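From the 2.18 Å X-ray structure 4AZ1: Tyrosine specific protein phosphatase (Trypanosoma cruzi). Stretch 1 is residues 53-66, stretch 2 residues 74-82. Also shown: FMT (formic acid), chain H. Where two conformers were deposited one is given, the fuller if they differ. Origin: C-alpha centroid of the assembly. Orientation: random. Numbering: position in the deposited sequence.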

# COMPACT_ATOMS: atom_id res chain seq x y z
N ASP A 53 -15.79 -7.39 10.51
CA ASP A 53 -16.92 -8.26 10.19
C ASP A 53 -17.56 -8.02 8.82
O ASP A 53 -18.70 -8.45 8.56
CB ASP A 53 -17.99 -8.14 11.28
CG ASP A 53 -18.41 -6.71 11.55
OD1 ASP A 53 -17.97 -5.82 10.78
OD2 ASP A 53 -19.17 -6.49 12.51
N ILE A 54 -16.86 -7.31 7.94
CA ILE A 54 -17.33 -7.21 6.56
C ILE A 54 -16.36 -8.01 5.72
O ILE A 54 -15.27 -7.54 5.39
CB ILE A 54 -17.39 -5.76 6.05
CG1 ILE A 54 -18.15 -4.86 7.03
CG2 ILE A 54 -18.04 -5.74 4.66
CD1 ILE A 54 -19.65 -4.85 6.86
N LEU A 55 -16.77 -9.23 5.39
CA LEU A 55 -15.89 -10.20 4.74
C LEU A 55 -16.39 -10.55 3.35
O LEU A 55 -17.60 -10.49 3.09
CB LEU A 55 -15.80 -11.46 5.59
CG LEU A 55 -15.37 -11.29 7.05
CD1 LEU A 55 -15.39 -12.63 7.77
CD2 LEU A 55 -13.99 -10.65 7.15
N ALA A 56 -15.47 -10.92 2.46
CA ALA A 56 -15.82 -11.30 1.09
C ALA A 56 -16.09 -12.80 0.98
O ALA A 56 -15.26 -13.60 1.42
CB ALA A 56 -14.68 -10.91 0.15
N ASN A 57 -17.21 -13.19 0.38
CA ASN A 57 -17.51 -14.62 0.16
C ASN A 57 -16.42 -15.33 -0.62
O ASN A 57 -15.92 -14.80 -1.62
CB ASN A 57 -18.82 -14.82 -0.62
CG ASN A 57 -20.00 -14.11 0.01
OD1 ASN A 57 -19.89 -12.97 0.48
ND2 ASN A 57 -21.14 -14.78 0.03
N GLU A 58 -16.06 -16.53 -0.17
CA GLU A 58 -15.01 -17.31 -0.82
C GLU A 58 -15.37 -17.67 -2.25
O GLU A 58 -14.55 -17.55 -3.16
CB GLU A 58 -14.77 -18.60 -0.02
CG GLU A 58 -13.55 -19.39 -0.45
CD GLU A 58 -12.26 -18.64 -0.19
OE1 GLU A 58 -12.19 -17.89 0.81
OE2 GLU A 58 -11.31 -18.80 -0.99
N ALA A 59 -16.61 -18.11 -2.46
CA ALA A 59 -17.05 -18.64 -3.75
C ALA A 59 -16.90 -17.65 -4.90
O ALA A 59 -16.69 -18.06 -6.04
CB ALA A 59 -18.49 -19.11 -3.66
N THR A 60 -17.03 -16.36 -4.61
CA THR A 60 -16.98 -15.33 -5.63
C THR A 60 -15.86 -14.32 -5.37
O THR A 60 -15.84 -13.22 -5.93
CB THR A 60 -18.32 -14.59 -5.73
OG1 THR A 60 -18.62 -13.97 -4.48
CG2 THR A 60 -19.45 -15.56 -6.09
N LEU A 61 -14.91 -14.71 -4.51
CA LEU A 61 -13.79 -13.84 -4.15
C LEU A 61 -13.01 -13.42 -5.40
O LEU A 61 -12.64 -14.26 -6.22
CB LEU A 61 -12.87 -14.56 -3.17
CG LEU A 61 -11.64 -13.78 -2.70
CD1 LEU A 61 -12.06 -12.61 -1.82
CD2 LEU A 61 -10.70 -14.68 -1.96
N TYR A 62 -12.78 -12.12 -5.56
CA TYR A 62 -12.06 -11.62 -6.74
C TYR A 62 -10.68 -11.13 -6.32
O TYR A 62 -10.55 -10.47 -5.28
CB TYR A 62 -12.86 -10.50 -7.44
CG TYR A 62 -12.29 -10.12 -8.80
CD1 TYR A 62 -12.64 -10.84 -9.94
CD2 TYR A 62 -11.42 -9.04 -8.94
CE1 TYR A 62 -12.13 -10.49 -11.19
CE2 TYR A 62 -10.91 -8.69 -10.18
CZ TYR A 62 -11.27 -9.42 -11.30
OH TYR A 62 -10.76 -9.08 -12.54
N PRO A 63 -9.65 -11.42 -7.13
CA PRO A 63 -9.71 -12.08 -8.44
C PRO A 63 -9.57 -13.60 -8.43
O PRO A 63 -9.38 -14.17 -9.51
CB PRO A 63 -8.49 -11.49 -9.15
CG PRO A 63 -7.49 -11.37 -8.05
CD PRO A 63 -8.30 -10.92 -6.83
N GLN A 64 -9.65 -14.24 -7.27
CA GLN A 64 -9.32 -15.67 -7.15
C GLN A 64 -10.19 -16.61 -7.97
O GLN A 64 -9.78 -17.73 -8.28
CB GLN A 64 -9.32 -16.10 -5.68
CG GLN A 64 -8.13 -15.58 -4.85
CD GLN A 64 -8.24 -14.09 -4.50
OE1 GLN A 64 -9.15 -13.39 -4.95
NE2 GLN A 64 -7.30 -13.62 -3.68
N VAL A 65 -11.39 -16.17 -8.34
CA VAL A 65 -12.32 -17.02 -9.08
C VAL A 65 -12.11 -16.96 -10.60
O VAL A 65 -12.73 -17.72 -11.35
CB VAL A 65 -13.78 -16.69 -8.73
CG1 VAL A 65 -14.03 -17.02 -7.27
CG2 VAL A 65 -14.08 -15.22 -9.01
N THR A 66 -11.24 -16.05 -11.04
CA THR A 66 -10.84 -15.97 -12.44
C THR A 66 -9.60 -16.83 -12.72
O THR A 66 -9.27 -17.11 -13.88
CB THR A 66 -10.57 -14.51 -12.90
OG1 THR A 66 -9.84 -13.81 -11.88
CG2 THR A 66 -11.88 -13.78 -13.16
N PRO A 74 -1.36 -13.76 -5.71
CA PRO A 74 -0.51 -13.28 -4.62
C PRO A 74 -0.99 -11.97 -3.98
O PRO A 74 -0.22 -11.35 -3.24
CB PRO A 74 0.83 -13.04 -5.32
CG PRO A 74 0.44 -12.63 -6.71
CD PRO A 74 -0.82 -13.41 -7.04
N TYR A 75 -2.22 -11.57 -4.23
CA TYR A 75 -2.72 -10.39 -3.54
C TYR A 75 -4.16 -10.57 -3.12
O TYR A 75 -4.89 -11.42 -3.63
CB TYR A 75 -2.55 -9.13 -4.38
CG TYR A 75 -3.06 -9.27 -5.79
CD1 TYR A 75 -4.41 -9.25 -6.06
CD2 TYR A 75 -2.18 -9.43 -6.85
CE1 TYR A 75 -4.88 -9.38 -7.33
CE2 TYR A 75 -2.64 -9.56 -8.14
CZ TYR A 75 -4.00 -9.53 -8.37
OH TYR A 75 -4.49 -9.66 -9.65
N TYR A 76 -4.57 -9.74 -2.17
CA TYR A 76 -5.89 -9.84 -1.59
C TYR A 76 -6.58 -8.49 -1.65
O TYR A 76 -6.03 -7.47 -1.19
CB TYR A 76 -5.83 -10.34 -0.14
CG TYR A 76 -7.14 -10.20 0.61
CD1 TYR A 76 -8.11 -11.19 0.54
CD2 TYR A 76 -7.40 -9.09 1.41
CE1 TYR A 76 -9.30 -11.07 1.22
CE2 TYR A 76 -8.60 -8.96 2.10
CZ TYR A 76 -9.54 -9.96 2.00
OH TYR A 76 -10.73 -9.84 2.68
N ILE A 77 -7.76 -8.49 -2.25
CA ILE A 77 -8.68 -7.41 -2.05
C ILE A 77 -9.92 -8.02 -1.41
O ILE A 77 -10.31 -9.15 -1.73
CB ILE A 77 -8.98 -6.64 -3.35
CG1 ILE A 77 -9.90 -7.45 -4.27
CG2 ILE A 77 -7.66 -6.26 -4.08
CD1 ILE A 77 -10.70 -6.58 -5.23
N ASN A 78 -10.51 -7.31 -0.45
CA ASN A 78 -11.78 -7.72 0.13
C ASN A 78 -12.85 -7.40 -0.91
O ASN A 78 -13.45 -6.31 -0.88
CB ASN A 78 -12.02 -6.96 1.43
CG ASN A 78 -13.27 -7.39 2.16
OD1 ASN A 78 -14.31 -7.67 1.56
ND2 ASN A 78 -13.19 -7.41 3.49
N GLY A 79 -13.06 -8.30 -1.86
CA GLY A 79 -13.96 -8.01 -2.97
C GLY A 79 -14.53 -9.24 -3.65
O GLY A 79 -13.98 -10.33 -3.55
N ASN A 80 -15.66 -9.05 -4.34
CA ASN A 80 -16.32 -10.17 -5.01
C ASN A 80 -16.75 -9.80 -6.42
O ASN A 80 -17.08 -8.64 -6.70
CB ASN A 80 -17.54 -10.62 -4.22
CG ASN A 80 -17.19 -11.13 -2.84
OD1 ASN A 80 -17.14 -10.36 -1.88
ND2 ASN A 80 -16.97 -12.44 -2.72
N LEU A 81 -16.75 -10.80 -7.29
CA LEU A 81 -17.22 -10.65 -8.67
C LEU A 81 -18.74 -10.64 -8.67
O LEU A 81 -19.36 -11.60 -8.26
CB LEU A 81 -16.73 -11.81 -9.54
CG LEU A 81 -17.00 -11.70 -11.04
CD1 LEU A 81 -16.34 -10.47 -11.59
CD2 LEU A 81 -16.54 -12.94 -11.82
N ILE A 82 -19.36 -9.55 -9.12
CA ILE A 82 -20.81 -9.56 -9.21
C ILE A 82 -21.26 -9.79 -10.65
O ILE A 82 -20.94 -8.99 -11.53
CB ILE A 82 -21.42 -8.26 -8.69
CG1 ILE A 82 -20.81 -7.89 -7.33
CG2 ILE A 82 -22.96 -8.41 -8.60
CD1 ILE A 82 -21.21 -8.82 -6.20
C FMT H . -9.55 -3.71 -1.27
O1 FMT H . -9.47 -4.69 -0.51
O2 FMT H . -10.42 -3.53 -2.13
O HOH W 1 -8.91 -11.18 -2.97

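The two stretches meet along a narrow seam of backbone, with side chains packed into the gaps around it, and bury 727 Å² between them. At the centre is a single beta bridge between Leu61 and Asn80, whose CA atoms lie 4.5 Å apart. Two nearly straight hydrogen bonds close it: Tyr62 N gives its proton to Gly79 O at 2.9 Å, and Leu81 N gives its own to Thr60 O, also at 2.9 Å. The two backbones come close enough here for CA-H...O contacts as well, from Asn80 CA to Thr60 O at 3.2 Å and from Leu61 CA to Gly79 O at 3.6 Å. Gly79 suits this tight place, since a CB on it would come within 2.9 Å of Ile77 CD1.

The type I turn from Glu58 to Leu61 and the residues leading into it form a hollow that the side chain of Asn80 fills. Asn80 ND2 reaches two oxygens of this wall, donating to Thr60 OG1 at 2.9 Å and, more weakly, to Asn57 O at 2.8 Å. Asn80 OD1 sits 3.2 Å from Ala56 CB, a methyl small enough to let the amide lie alongside; the same CB packs 3.7 Å from Gly79 N. Asn78 repeats the theme further along: its t rotamer carries ND2 to Ile54 O, a hydrogen bond of 2.8 Å, while its backbone N binds formic acid O1 at 2.8 Å, a ligand probably carried over from the crystallisation liquor.

Apolar bumps fill the remaining gaps. The CB of Leu61 points away from the second stretch, but its side chain bends back, so that CD1 lies 3.4 Å from Gly79 O and 4.4 Å from Tyr76 CE1. Tyr62 points toward the second stretch and packs obliquely on Leu81, with CD1 of the tyrosine 4.1 Å from CD1 of the leucine. Val65 adds a looser contact to the same leucine, CG2 to Leu81 CB at 4.4 Å.

Beyond Tyr62, a cis peptide bond leads into Pro63, whose compact ring presses CG against Tyr75 CE1 at 3.4 Å. Tyr75 reaches it with a p rotamer, its ring meeting the proline obliquely. The backbones do not pair directly here, and water 1 spans the gap, donating to Tyr62 O at 2.9 Å and accepting from Ile77 N at 3.0 Å. Gln64, its side chain folded by an m, p pair of torsions, brings NE2 to the same water in a weak hydrogen bond of 3.0 Å.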